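Local coordinates for coat protein (Papaya mosaic virus, PDB 4DOX), which forms the capsid of a flexible filamentous plant virus, probably by packing in many copies around the viral RNA, at residues N31-Q36 / N149-Q154; V47-P52 / P85-A90; V59-V64 / A111-N116; L117-M122 / L159-T164; P134-A139 / R168-T173. All blocks are in the same frame, centred on the assembly; numbering follows the deposited sequence.

Contacts 1 and 3 lie nearest the chain's centre, about 13 Å apart between centres, and touch where M153 and Q154 meet P112 and I113. Contact 2 lies about 19 Å from the chain's centre, where helix 36-48 ends and helix 89-98 begins, and about 34 Å, centre to centre, from contact 5 on the opposite side. Contacts 3 and 4 share helix 111-118, whose W115 and N116 reach the 159-164 loop, and F138 joins contact 4 to contact 5. Contact 3 is wholly aliphatic, contacts 1 and 2 set one aliphatic side chain against a turn, contact 5 brings alanines together beside an asparagine, and contact 4 is polar, with a salt bridge near the surface.

Contact 1: N31-Q36 / N149-Q154; sequences NLLPSQ and NPAAMQ
The carbonyl oxygen of A152, a residue whose backbone lies against L33, accepts from Q154 NE2 at 2.9 Å. The bond is bent (134° at the hydrogen), with NE2 above the A152 carbonyl plane and the oxygen lying off the Q154 amide plane. A second side-chain bond shapes the other end of the loop. A151 N approaches N149 OD1 in the plane of that side-chain carbonyl, at 3.0 Å, an Asx turn that coincides with a type I beta turn from N149 to A152. L33 is pressed against this folded loop by a single branch. With CG anti to its carbonyl carbon (chi1 -60°), the side chain reaches out so that CD1 meets A151 CB at 3.6 Å and A152 N at the same 3.6 Å, while N149 OD1 is 3.8 Å from that methyl. A buried leucine tip thus packs on the side of a turn made by A151 and A152, whose polar groups are partly engaged within the loop. Around it, R108 of helix 103-108 touches L33 and donates to L32 O, A152 packs on P112 at the start of helix 111-118, and the 31-36 segment runs on into helix 36-48.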
# COMPACT_ATOMS: atom_id res chain seq x y z
N ASN A 31 4.81 -11.81 -0.14
CA ASN A 31 3.87 -12.00 0.96
C ASN A 31 3.51 -10.68 1.64
O ASN A 31 2.81 -10.65 2.66
CB ASN A 31 4.32 -13.08 1.95
CG ASN A 31 5.66 -12.80 2.62
OD1 ASN A 31 6.19 -11.72 2.56
ND2 ASN A 31 6.20 -13.80 3.30
N LEU A 32 3.98 -9.57 1.08
CA LEU A 32 3.80 -8.28 1.69
C LEU A 32 2.98 -7.36 0.77
O LEU A 32 2.48 -6.35 1.21
CB LEU A 32 5.16 -7.65 2.04
CG LEU A 32 6.01 -8.19 3.21
CD1 LEU A 32 7.34 -7.46 3.28
CD2 LEU A 32 5.31 -8.15 4.60
N LEU A 33 2.86 -7.69 -0.51
CA LEU A 33 2.11 -6.88 -1.46
C LEU A 33 0.93 -7.67 -2.09
O LEU A 33 0.92 -8.90 -2.14
CB LEU A 33 3.06 -6.35 -2.54
CG LEU A 33 4.23 -5.46 -2.12
CD1 LEU A 33 5.08 -5.03 -3.34
CD2 LEU A 33 3.76 -4.23 -1.38
N PRO A 34 -0.12 -6.97 -2.52
CA PRO A 34 -1.19 -7.77 -3.12
C PRO A 34 -0.64 -8.37 -4.40
O PRO A 34 0.28 -7.80 -4.99
CB PRO A 34 -2.25 -6.72 -3.48
CG PRO A 34 -1.89 -5.49 -2.67
CD PRO A 34 -0.40 -5.53 -2.52
N SER A 35 -1.18 -9.50 -4.82
CA SER A 35 -0.79 -10.05 -6.10
C SER A 35 -1.22 -9.11 -7.26
O SER A 35 -2.01 -8.15 -7.09
CB SER A 35 -1.34 -11.45 -6.29
OG SER A 35 -2.69 -11.37 -6.68
N GLN A 36 -0.69 -9.37 -8.44
CA GLN A 36 -1.10 -8.64 -9.63
C GLN A 36 -2.61 -8.79 -9.89
O GLN A 36 -3.27 -7.85 -10.29
CB GLN A 36 -0.30 -9.17 -10.85
CG GLN A 36 -0.36 -8.23 -12.08
CD GLN A 36 0.09 -6.80 -11.71
OE1 GLN A 36 -0.58 -5.82 -12.06
NE2 GLN A 36 1.21 -6.70 -10.97
N ASN A 149 10.35 -0.64 -0.84
CA ASN A 149 10.08 -1.82 -1.62
C ASN A 149 10.05 -1.50 -3.13
O ASN A 149 9.18 -0.74 -3.61
CB ASN A 149 8.79 -2.44 -1.16
CG ASN A 149 8.65 -3.88 -1.59
OD1 ASN A 149 8.78 -4.21 -2.77
ND2 ASN A 149 8.37 -4.75 -0.64
N PRO A 150 10.99 -2.06 -3.91
CA PRO A 150 11.02 -1.77 -5.36
C PRO A 150 9.80 -2.28 -6.17
O PRO A 150 9.57 -1.81 -7.29
CB PRO A 150 12.29 -2.48 -5.83
CG PRO A 150 12.53 -3.56 -4.77
CD PRO A 150 12.04 -3.01 -3.48
N ALA A 151 9.05 -3.23 -5.61
CA ALA A 151 7.83 -3.77 -6.24
C ALA A 151 6.58 -2.90 -5.91
O ALA A 151 5.58 -2.92 -6.65
CB ALA A 151 7.63 -5.21 -5.81
N ALA A 152 6.65 -2.14 -4.82
CA ALA A 152 5.62 -1.16 -4.51
C ALA A 152 5.60 -0.13 -5.63
O ALA A 152 6.64 0.03 -6.30
CB ALA A 152 5.91 -0.48 -3.16
N MET A 153 4.47 0.57 -5.81
CA MET A 153 4.36 1.59 -6.86
C MET A 153 5.31 2.74 -6.54
O MET A 153 5.31 3.25 -5.43
CB MET A 153 2.92 2.06 -7.07
CG MET A 153 2.83 3.28 -7.99
SD MET A 153 1.24 3.58 -8.80
CE MET A 153 0.76 1.91 -9.18
N GLN A 154 6.13 3.13 -7.51
CA GLN A 154 7.16 4.18 -7.33
C GLN A 154 6.76 5.60 -7.76
O GLN A 154 6.01 5.79 -8.73
CB GLN A 154 8.46 3.76 -8.06
CG GLN A 154 9.01 2.37 -7.61
CD GLN A 154 9.45 2.36 -6.16
OE1 GLN A 154 10.02 3.35 -5.67
NE2 GLN A 154 9.17 1.27 -5.45

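Contact 2: V47-P52 / P85-A90; sequences VAAKVP and PEISLA
Every contact across the segments runs through I87, which drives its CD1 into the turn that ends helix 36-48. Its CG1 is anti to the carbonyl carbon (chi1 -54°) and the chain then runs on extended, carrying the terminal methyl across to A49 and V51. There CD1 lies against the carbonyl oxygen of A49, 3.9 Å from V51 CG2 and 4.3 Å from A49 CB. The V51 and I87 side chains cross at about a right angle, meeting through their terminal methyls CG2 and CD1. Both residues are buried, and each has further cover: V51 rests on V56 of helix 56-70, I87 on L92 of helix 89-98, and A49 on I95 of the same helix. The other side of the contact is much looser. K50 is exposed and contributes little beyond its backbone, its long chain leading away from the 85-90 segment. E86, also exposed, turns to Q91. K50 has positive phi and is the C-prime residue of a Schellman motif, in which its N bonds to V47 O at 2.9 Å. The backbone reversal made by that motif brings A49 and V51 round to the isoleucine. Cohesion across the interface therefore comes mostly from apolar packing of I87 on A49 and V51, with its methyl also against the A49 carbonyl, whereas the K50 N to V47 O bond belongs to the helix end, and S88, as N-cap, opens helix 89-98.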
# COMPACT_ATOMS: atom_id res chain seq x y z
N VAL A 47 -13.77 0.83 -10.95
CA VAL A 47 -14.36 1.36 -12.16
C VAL A 47 -15.85 1.02 -12.17
O VAL A 47 -16.67 1.87 -12.47
CB VAL A 47 -13.54 0.94 -13.46
CG1 VAL A 47 -14.34 1.13 -14.78
CG2 VAL A 47 -12.20 1.71 -13.52
N ALA A 48 -16.22 -0.19 -11.81
CA ALA A 48 -17.62 -0.59 -11.80
C ALA A 48 -18.43 0.23 -10.80
O ALA A 48 -19.61 0.49 -10.99
CB ALA A 48 -17.74 -2.03 -11.52
N ALA A 49 -17.78 0.62 -9.71
CA ALA A 49 -18.38 1.43 -8.67
C ALA A 49 -18.47 2.87 -9.11
O ALA A 49 -18.98 3.69 -8.38
CB ALA A 49 -17.59 1.33 -7.44
N LYS A 50 -18.15 3.18 -10.41
CA LYS A 50 -18.12 4.53 -10.94
C LYS A 50 -16.96 5.50 -10.70
O LYS A 50 -17.12 6.67 -10.75
CB LYS A 50 -19.47 5.18 -10.74
CG LYS A 50 -20.49 4.82 -11.75
CD LYS A 50 -21.11 3.49 -11.53
CE LYS A 50 -22.35 3.31 -12.28
NZ LYS A 50 -23.43 4.14 -11.72
N VAL A 51 -15.85 4.95 -10.33
CA VAL A 51 -14.63 5.74 -10.30
C VAL A 51 -14.18 5.75 -11.75
O VAL A 51 -14.17 4.68 -12.35
CB VAL A 51 -13.51 5.07 -9.46
CG1 VAL A 51 -12.21 5.85 -9.52
CG2 VAL A 51 -13.93 4.95 -8.06
N PRO A 52 -13.86 6.94 -12.32
CA PRO A 52 -13.32 7.04 -13.70
C PRO A 52 -12.05 6.23 -13.84
O PRO A 52 -11.21 6.28 -12.96
CB PRO A 52 -12.99 8.55 -13.83
CG PRO A 52 -14.10 9.22 -13.01
CD PRO A 52 -14.19 8.27 -11.76
N PRO A 85 -18.56 11.42 -5.66
CA PRO A 85 -19.74 11.49 -4.79
C PRO A 85 -20.41 10.14 -4.73
O PRO A 85 -20.42 9.38 -5.72
CB PRO A 85 -20.66 12.50 -5.49
CG PRO A 85 -19.78 13.21 -6.55
CD PRO A 85 -18.79 12.13 -6.94
N GLU A 86 -20.93 9.82 -3.55
CA GLU A 86 -21.55 8.51 -3.34
C GLU A 86 -20.57 7.31 -3.40
O GLU A 86 -21.00 6.16 -3.57
CB GLU A 86 -22.79 8.28 -4.27
CG GLU A 86 -24.20 8.29 -3.54
CD GLU A 86 -24.25 7.39 -2.23
OE1 GLU A 86 -23.43 6.42 -2.11
OE2 GLU A 86 -25.12 7.70 -1.34
N ILE A 87 -19.27 7.60 -3.27
CA ILE A 87 -18.30 6.57 -2.85
C ILE A 87 -17.50 7.11 -1.68
O ILE A 87 -16.77 8.07 -1.84
CB ILE A 87 -17.36 6.16 -4.01
CG1 ILE A 87 -18.20 5.73 -5.21
CG2 ILE A 87 -16.52 4.96 -3.63
CD1 ILE A 87 -17.41 5.55 -6.46
N SER A 88 -17.68 6.53 -0.50
CA SER A 88 -16.95 6.95 0.73
C SER A 88 -15.63 6.20 0.81
O SER A 88 -15.44 5.24 0.07
CB SER A 88 -17.78 6.62 1.98
OG SER A 88 -17.95 5.22 2.12
N LEU A 89 -14.71 6.63 1.67
CA LEU A 89 -13.47 5.89 1.86
C LEU A 89 -13.78 4.47 2.36
O LEU A 89 -13.17 3.48 1.90
CB LEU A 89 -12.48 6.60 2.80
CG LEU A 89 -11.97 7.98 2.33
CD1 LEU A 89 -10.99 8.58 3.29
CD2 LEU A 89 -11.37 8.03 0.93
N ALA A 90 -14.75 4.35 3.26
CA ALA A 90 -15.11 3.03 3.76
C ALA A 90 -15.52 2.12 2.62
O ALA A 90 -15.21 0.93 2.64
CB ALA A 90 -16.20 3.08 4.84

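Contact 3: V59-V64 / A111-N116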
# COMPACT_ATOMS: atom_id res chain seq x y z
N VAL A 59 -7.38 8.12 -6.76
CA VAL A 59 -8.51 7.97 -5.87
C VAL A 59 -8.11 6.93 -4.81
O VAL A 59 -8.32 7.13 -3.61
CB VAL A 59 -9.82 7.67 -6.66
CG1 VAL A 59 -10.91 7.09 -5.80
CG2 VAL A 59 -10.31 8.92 -7.36
N ALA A 60 -7.45 5.86 -5.23
CA ALA A 60 -6.88 4.93 -4.27
C ALA A 60 -6.04 5.68 -3.27
O ALA A 60 -6.13 5.41 -2.07
CB ALA A 60 -6.04 3.89 -4.95
N LEU A 61 -5.23 6.62 -3.75
CA LEU A 61 -4.33 7.37 -2.82
C LEU A 61 -5.05 8.11 -1.71
O LEU A 61 -4.45 8.45 -0.69
CB LEU A 61 -3.46 8.38 -3.56
CG LEU A 61 -2.01 8.07 -3.90
CD1 LEU A 61 -1.45 6.97 -3.09
CD2 LEU A 61 -1.97 7.72 -5.33
N GLU A 62 -6.33 8.38 -1.92
CA GLU A 62 -7.13 9.03 -0.91
C GLU A 62 -7.33 8.12 0.28
O GLU A 62 -7.31 8.57 1.42
CB GLU A 62 -8.47 9.46 -1.47
CG GLU A 62 -8.35 10.57 -2.48
CD GLU A 62 -9.68 10.88 -3.13
OE1 GLU A 62 -10.71 10.87 -2.42
OE2 GLU A 62 -9.68 11.12 -4.35
N LEU A 63 -7.51 6.82 0.01
CA LEU A 63 -7.65 5.84 1.07
C LEU A 63 -6.29 5.64 1.73
O LEU A 63 -6.19 5.57 2.97
CB LEU A 63 -8.20 4.52 0.53
CG LEU A 63 -8.21 3.29 1.44
CD1 LEU A 63 -9.11 3.47 2.63
CD2 LEU A 63 -8.71 2.15 0.65
N VAL A 64 -5.25 5.59 0.90
CA VAL A 64 -3.87 5.49 1.41
C VAL A 64 -3.52 6.62 2.38
O VAL A 64 -2.94 6.37 3.45
CB VAL A 64 -2.83 5.42 0.28
CG1 VAL A 64 -1.47 5.18 0.86
CG2 VAL A 64 -3.25 4.32 -0.72
N ALA A 111 3.03 2.87 -0.55
CA ALA A 111 3.87 3.54 0.44
C ALA A 111 4.80 4.62 -0.19
O ALA A 111 4.82 5.75 0.31
CB ALA A 111 4.67 2.54 1.29
N PRO A 112 5.52 4.30 -1.31
CA PRO A 112 6.48 5.33 -1.82
C PRO A 112 5.81 6.62 -2.29
O PRO A 112 6.39 7.69 -2.17
CB PRO A 112 7.20 4.61 -2.97
CG PRO A 112 7.04 3.18 -2.65
CD PRO A 112 5.67 3.03 -2.05
N ILE A 113 4.58 6.53 -2.79
CA ILE A 113 3.89 7.71 -3.28
C ILE A 113 3.47 8.59 -2.09
O ILE A 113 3.61 9.82 -2.13
CB ILE A 113 2.64 7.31 -4.04
CG1 ILE A 113 2.90 6.24 -5.12
CG2 ILE A 113 2.00 8.52 -4.63
CD1 ILE A 113 3.99 6.61 -6.10
N ILE A 114 2.95 7.98 -1.02
CA ILE A 114 2.44 8.77 0.08
C ILE A 114 3.64 9.31 0.84
O ILE A 114 3.62 10.46 1.32
CB ILE A 114 1.46 8.02 1.00
CG1 ILE A 114 0.67 9.02 1.85
CG2 ILE A 114 2.20 7.00 1.88
CD1 ILE A 114 -0.23 10.00 1.06
N TRP A 115 4.73 8.54 0.88
CA TRP A 115 6.00 9.06 1.36
C TRP A 115 6.33 10.40 0.67
O TRP A 115 6.58 11.39 1.33
CB TRP A 115 7.11 8.06 1.13
CG TRP A 115 8.46 8.53 1.59
CD1 TRP A 115 9.44 9.10 0.81
CD2 TRP A 115 9.01 8.41 2.91
NE1 TRP A 115 10.56 9.36 1.57
CE2 TRP A 115 10.32 8.96 2.86
CE3 TRP A 115 8.52 7.92 4.14
CZ2 TRP A 115 11.17 9.02 4.00
CZ3 TRP A 115 9.35 7.99 5.28
CH2 TRP A 115 10.67 8.52 5.18
N ASN A 116 6.30 10.43 -0.66
CA ASN A 116 6.65 11.68 -1.34
C ASN A 116 5.65 12.77 -1.04
O ASN A 116 5.99 13.94 -1.03
CB ASN A 116 6.72 11.49 -2.86
CG ASN A 116 8.09 11.04 -3.32
OD1 ASN A 116 8.81 10.31 -2.60
ND2 ASN A 116 8.46 11.47 -4.53
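L61 can be followed outward toward I113. Its CB stays 5.6 Å from I113 CG2, and the contact begins only at CG, which is 4.1 Å from that methyl. From this branch point CD1 and CD2 divide, each also 4.1 Å from I113 CG2, so the methyl sits squarely against the forked end of the leucine. The two side chains cross at about a right angle. I113 presents CG2 because that branch is anti to its backbone N (chi1 of CG1 -50°), while CG1 leads CD1 away toward the loop at M153 and Q154. One turn further along helix 56-70, V64 makes the second contact: its CG1, anti to the backbone N, reaches I114 CB at 4.1 Å, and the V64 and I114 side chains run antiparallel alongside one another. All the contacting groups are aliphatic, and the spacing is that of ordinary van der Waals packing. On the far side of helix 56-70, V59 meets L92 and L63 meets V96 of helix 89-98; on an adjoining flank A60 packs on F106 of helix 103-108. Helix 111-118 thus lies between helix 56-70 and the 159-164 loop, to which W115 and N116 are hydrogen-bonded.

Contact 4: L117-M122 / L159-T164. Unlike the reference sequence in segment 159-164: T160 (reference Ile).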
# COMPACT_ATOMS: atom_id res chain seq x y z
N LEU A 117 4.41 12.37 -0.79
CA LEU A 117 3.37 13.35 -0.58
C LEU A 117 3.37 14.01 0.80
O LEU A 117 3.03 15.19 0.93
CB LEU A 117 2.01 12.74 -0.89
CG LEU A 117 1.84 12.61 -2.40
CD1 LEU A 117 0.68 11.68 -2.69
CD2 LEU A 117 1.60 13.97 -2.98
N ARG A 118 3.77 13.26 1.83
CA ARG A 118 3.63 13.73 3.20
C ARG A 118 4.97 13.97 3.91
O ARG A 118 5.03 14.84 4.79
CB ARG A 118 2.79 12.75 4.00
CG ARG A 118 1.42 12.42 3.38
CD ARG A 118 0.36 13.34 3.86
NE ARG A 118 0.38 13.48 5.33
CZ ARG A 118 -0.61 13.10 6.14
NH1 ARG A 118 -1.73 12.55 5.66
NH2 ARG A 118 -0.47 13.28 7.46
N THR A 119 6.02 13.23 3.56
CA THR A 119 7.31 13.34 4.23
C THR A 119 7.93 14.77 4.16
O THR A 119 7.92 15.41 3.10
CB THR A 119 8.28 12.32 3.68
OG1 THR A 119 7.69 11.04 3.83
CG2 THR A 119 9.63 12.37 4.38
N ASP A 120 8.42 15.25 5.32
CA ASP A 120 8.87 16.64 5.56
C ASP A 120 7.82 17.73 5.23
O ASP A 120 8.17 18.92 5.14
CB ASP A 120 10.23 16.95 4.87
CG ASP A 120 11.33 15.94 5.23
OD1 ASP A 120 11.31 15.36 6.33
OD2 ASP A 120 12.23 15.74 4.39
N LYS A 121 6.55 17.33 5.08
CA LYS A 121 5.42 18.26 4.88
C LYS A 121 4.30 18.17 5.93
O LYS A 121 4.01 19.17 6.56
CB LYS A 121 4.83 18.13 3.48
CG LYS A 121 5.74 18.65 2.40
CD LYS A 121 5.30 18.09 1.05
CE LYS A 121 6.49 18.06 0.09
NZ LYS A 121 6.55 19.23 -0.83
N MET A 122 3.66 17.00 6.08
CA MET A 122 2.68 16.78 7.17
C MET A 122 2.81 15.37 7.76
O MET A 122 2.33 14.37 7.18
CB MET A 122 1.20 16.99 6.76
CG MET A 122 0.82 18.16 5.82
SD MET A 122 -0.55 17.72 4.60
CE MET A 122 -0.81 19.29 3.70
N LEU A 159 12.06 8.58 -4.91
CA LEU A 159 11.83 9.18 -3.61
C LEU A 159 12.40 10.59 -3.47
O LEU A 159 13.43 10.91 -4.07
CB LEU A 159 12.43 8.29 -2.54
CG LEU A 159 11.92 6.86 -2.53
CD1 LEU A 159 12.60 6.09 -1.37
CD2 LEU A 159 10.34 6.77 -2.48
N THR A 160 11.73 11.43 -2.67
CA THR A 160 12.21 12.81 -2.43
C THR A 160 13.43 12.82 -1.54
O THR A 160 14.20 13.79 -1.53
CB THR A 160 11.19 13.67 -1.74
OG1 THR A 160 10.69 12.92 -0.64
CG2 THR A 160 10.06 13.96 -2.69
N ARG A 161 13.54 11.78 -0.72
CA ARG A 161 14.77 11.38 -0.01
C ARG A 161 14.57 9.91 0.42
O ARG A 161 13.44 9.38 0.36
CB ARG A 161 15.10 12.30 1.17
CG ARG A 161 14.11 12.25 2.31
CD ARG A 161 14.61 13.03 3.53
NE ARG A 161 13.60 13.18 4.59
CZ ARG A 161 13.30 12.27 5.52
NH1 ARG A 161 13.93 11.08 5.55
NH2 ARG A 161 12.38 12.54 6.43
N SER A 162 15.65 9.26 0.81
CA SER A 162 15.55 7.99 1.53
C SER A 162 15.13 8.22 2.96
O SER A 162 15.30 9.34 3.49
CB SER A 162 16.90 7.28 1.52
OG SER A 162 16.86 6.35 0.45
N PRO A 163 14.57 7.18 3.60
CA PRO A 163 14.42 7.30 5.05
C PRO A 163 15.79 7.40 5.72
O PRO A 163 16.76 6.94 5.16
CB PRO A 163 13.70 6.02 5.46
CG PRO A 163 13.31 5.36 4.25
CD PRO A 163 13.82 6.05 3.05
N THR A 164 15.87 8.03 6.90
CA THR A 164 17.10 7.98 7.72
C THR A 164 17.12 6.67 8.47
O THR A 164 16.07 6.08 8.72
CB THR A 164 17.15 9.14 8.71
OG1 THR A 164 16.09 9.00 9.65
CG2 THR A 164 16.98 10.47 7.98
O HOH W 1 8.15 14.70 0.41
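D120 and R161 meet in a side-on salt bridge in which each carboxylate oxygen has its own donor. R161 NE gives to D120 OD2 at 2.9 Å and R161 NH2 to D120 OD1 at 3.0 Å, both bonds nearly straight. Both oxygens are met on the syn side, and the carboxylate and guanidinium planes are 25° apart. The third nitrogen is used as well: R161 NH1 bonds to S162 O at 3.0 Å and forms a salt bridge with E167 outside the segments. Over one face of the guanidinium lies T119 CG2, 3.4 Å from R161 NH2. That methyl is anti to the backbone N (chi1 of OG1 -57°), which leaves OG1 beside the N and bonded to W115 O. A water bridges the T119 backbone carbonyl and the T160 hydroxyl, donating to T119 O at 2.8 Å and accepting from T160 OG1 at 3.3 Å. Further along, R118 grips M122 O with NE at 2.8 Å and NH2 at 3.0 Å, in the plane of its guanidinium, and also forms a salt bridge with D69 and a hydrogen bond with N65; its own carbonyl accepts from both K121 N and M122 N. With carboxylates of both D120 and E167 beside it, the R161 charge is probably largely compensated. The arrangement is a bidentate arginine-carboxylate pair that ties the exit of helix 111-118 to the loop before helix 165-172, where T164 is the N-cap.

Contact 5: P134-A139 / R168-T173; sequences PSAKFA and RIANAT
A136 and A139 are the two residues of 134-139 that touch 168-173. P134 opens the segment; its O has a weak bond from K137 NZ at 3.5 Å. S135 follows, its OG bonded to E166. A136 then points toward the helix, and its CB sets against A170 CB; with methyls alone on both sides, the two backbones come close, their CA atoms 6.1 Å apart. K137 turns away from the helix to make a cation-pi contact with W127. F138 packs on D120 and A123 and on E167, one turn earlier in the same helix. A139 returns to the interface, with its CB 4.2 Å from N171 CB and its N bonded to A136 O at 3.0 Å within the short 3-10 turn. N171, CG anti to its backbone N (chi1 -179°), brings its CG to 3.7 Å from A139 O, facing the end of that carbonyl. At the helix end, I169 O accepts from both T173 N and T173 OG1. A136 and the following 3-10 segment thus lie against A170 and N171 of helix 165-172. F144 also packs on N171, and E148 bridges to R168, while F138 leads back to the end of helix 111-118.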
# COMPACT_ATOMS: atom_id res chain seq x y z
N PRO A 134 10.36 13.07 17.80
CA PRO A 134 10.05 14.01 16.73
C PRO A 134 10.93 13.79 15.51
O PRO A 134 10.50 14.06 14.40
CB PRO A 134 10.33 15.36 17.37
CG PRO A 134 10.12 15.14 18.80
CD PRO A 134 10.44 13.73 19.12
N SER A 135 12.15 13.33 15.71
CA SER A 135 13.03 13.03 14.60
C SER A 135 12.71 11.72 13.84
O SER A 135 13.25 11.50 12.78
CB SER A 135 14.47 13.07 15.08
OG SER A 135 14.51 12.84 16.47
N ALA A 136 11.87 10.84 14.37
CA ALA A 136 11.49 9.62 13.66
C ALA A 136 10.04 9.69 13.18
O ALA A 136 9.49 8.74 12.69
CB ALA A 136 11.72 8.39 14.51
N LYS A 137 9.47 10.88 13.29
CA LYS A 137 8.08 11.18 13.05
C LYS A 137 7.46 10.63 11.78
O LYS A 137 6.33 10.17 11.77
CB LYS A 137 8.08 12.64 12.77
CG LYS A 137 7.53 13.48 13.74
CD LYS A 137 6.85 14.53 12.96
CE LYS A 137 7.70 15.69 12.64
NZ LYS A 137 7.95 16.38 13.89
N PHE A 138 8.22 10.75 10.69
CA PHE A 138 7.77 10.46 9.34
C PHE A 138 7.80 8.98 9.06
O PHE A 138 7.44 8.55 7.99
CB PHE A 138 8.57 11.28 8.34
CG PHE A 138 8.20 12.72 8.35
CD1 PHE A 138 9.04 13.69 8.90
CD2 PHE A 138 6.95 13.09 7.87
CE1 PHE A 138 8.63 15.02 8.94
CE2 PHE A 138 6.55 14.41 7.91
CZ PHE A 138 7.39 15.38 8.44
N ALA A 139 8.19 8.22 10.08
CA ALA A 139 8.21 6.78 10.06
C ALA A 139 6.96 6.19 10.73
O ALA A 139 6.76 4.98 10.73
CB ALA A 139 9.44 6.32 10.76
N ARG A 168 14.17 4.23 9.96
CA ARG A 168 14.06 2.77 9.72
C ARG A 168 13.98 2.04 11.05
O ARG A 168 13.08 1.23 11.26
CB ARG A 168 15.20 2.19 8.85
CG ARG A 168 15.16 2.65 7.36
CD ARG A 168 16.04 1.86 6.35
NE ARG A 168 17.35 2.49 6.26
CZ ARG A 168 17.74 3.34 5.32
NH1 ARG A 168 16.93 3.67 4.31
NH2 ARG A 168 18.96 3.85 5.39
N ILE A 169 14.89 2.38 11.96
CA ILE A 169 14.96 1.75 13.27
C ILE A 169 13.71 2.03 14.07
O ILE A 169 13.17 1.13 14.70
CB ILE A 169 16.25 2.15 14.06
CG1 ILE A 169 17.36 1.16 13.73
CG2 ILE A 169 16.05 2.16 15.61
CD1 ILE A 169 18.74 1.78 13.72
N ALA A 170 13.23 3.28 14.03
CA ALA A 170 12.11 3.65 14.88
C ALA A 170 10.88 2.85 14.53
O ALA A 170 10.06 2.60 15.42
CB ALA A 170 11.83 5.16 14.82
N ASN A 171 10.74 2.44 13.27
CA ASN A 171 9.52 1.80 12.81
C ASN A 171 9.60 0.30 13.02
O ASN A 171 8.60 -0.33 13.32
CB ASN A 171 9.23 2.15 11.34
CG ASN A 171 7.91 1.49 10.79
OD1 ASN A 171 6.80 2.01 11.00
ND2 ASN A 171 8.06 0.39 10.07
N ALA A 172 10.80 -0.25 12.84
CA ALA A 172 11.12 -1.64 13.16
C ALA A 172 10.89 -1.94 14.64
O ALA A 172 10.27 -2.95 14.98
CB ALA A 172 12.56 -1.95 12.79
N THR A 173 11.36 -1.04 15.52
CA THR A 173 11.21 -1.19 16.98
C THR A 173 9.80 -0.84 17.46
O THR A 173 9.57 -0.61 18.64
CB THR A 173 12.29 -0.43 17.81
OG1 THR A 173 12.30 0.95 17.43
CG2 THR A 173 13.68 -1.03 17.59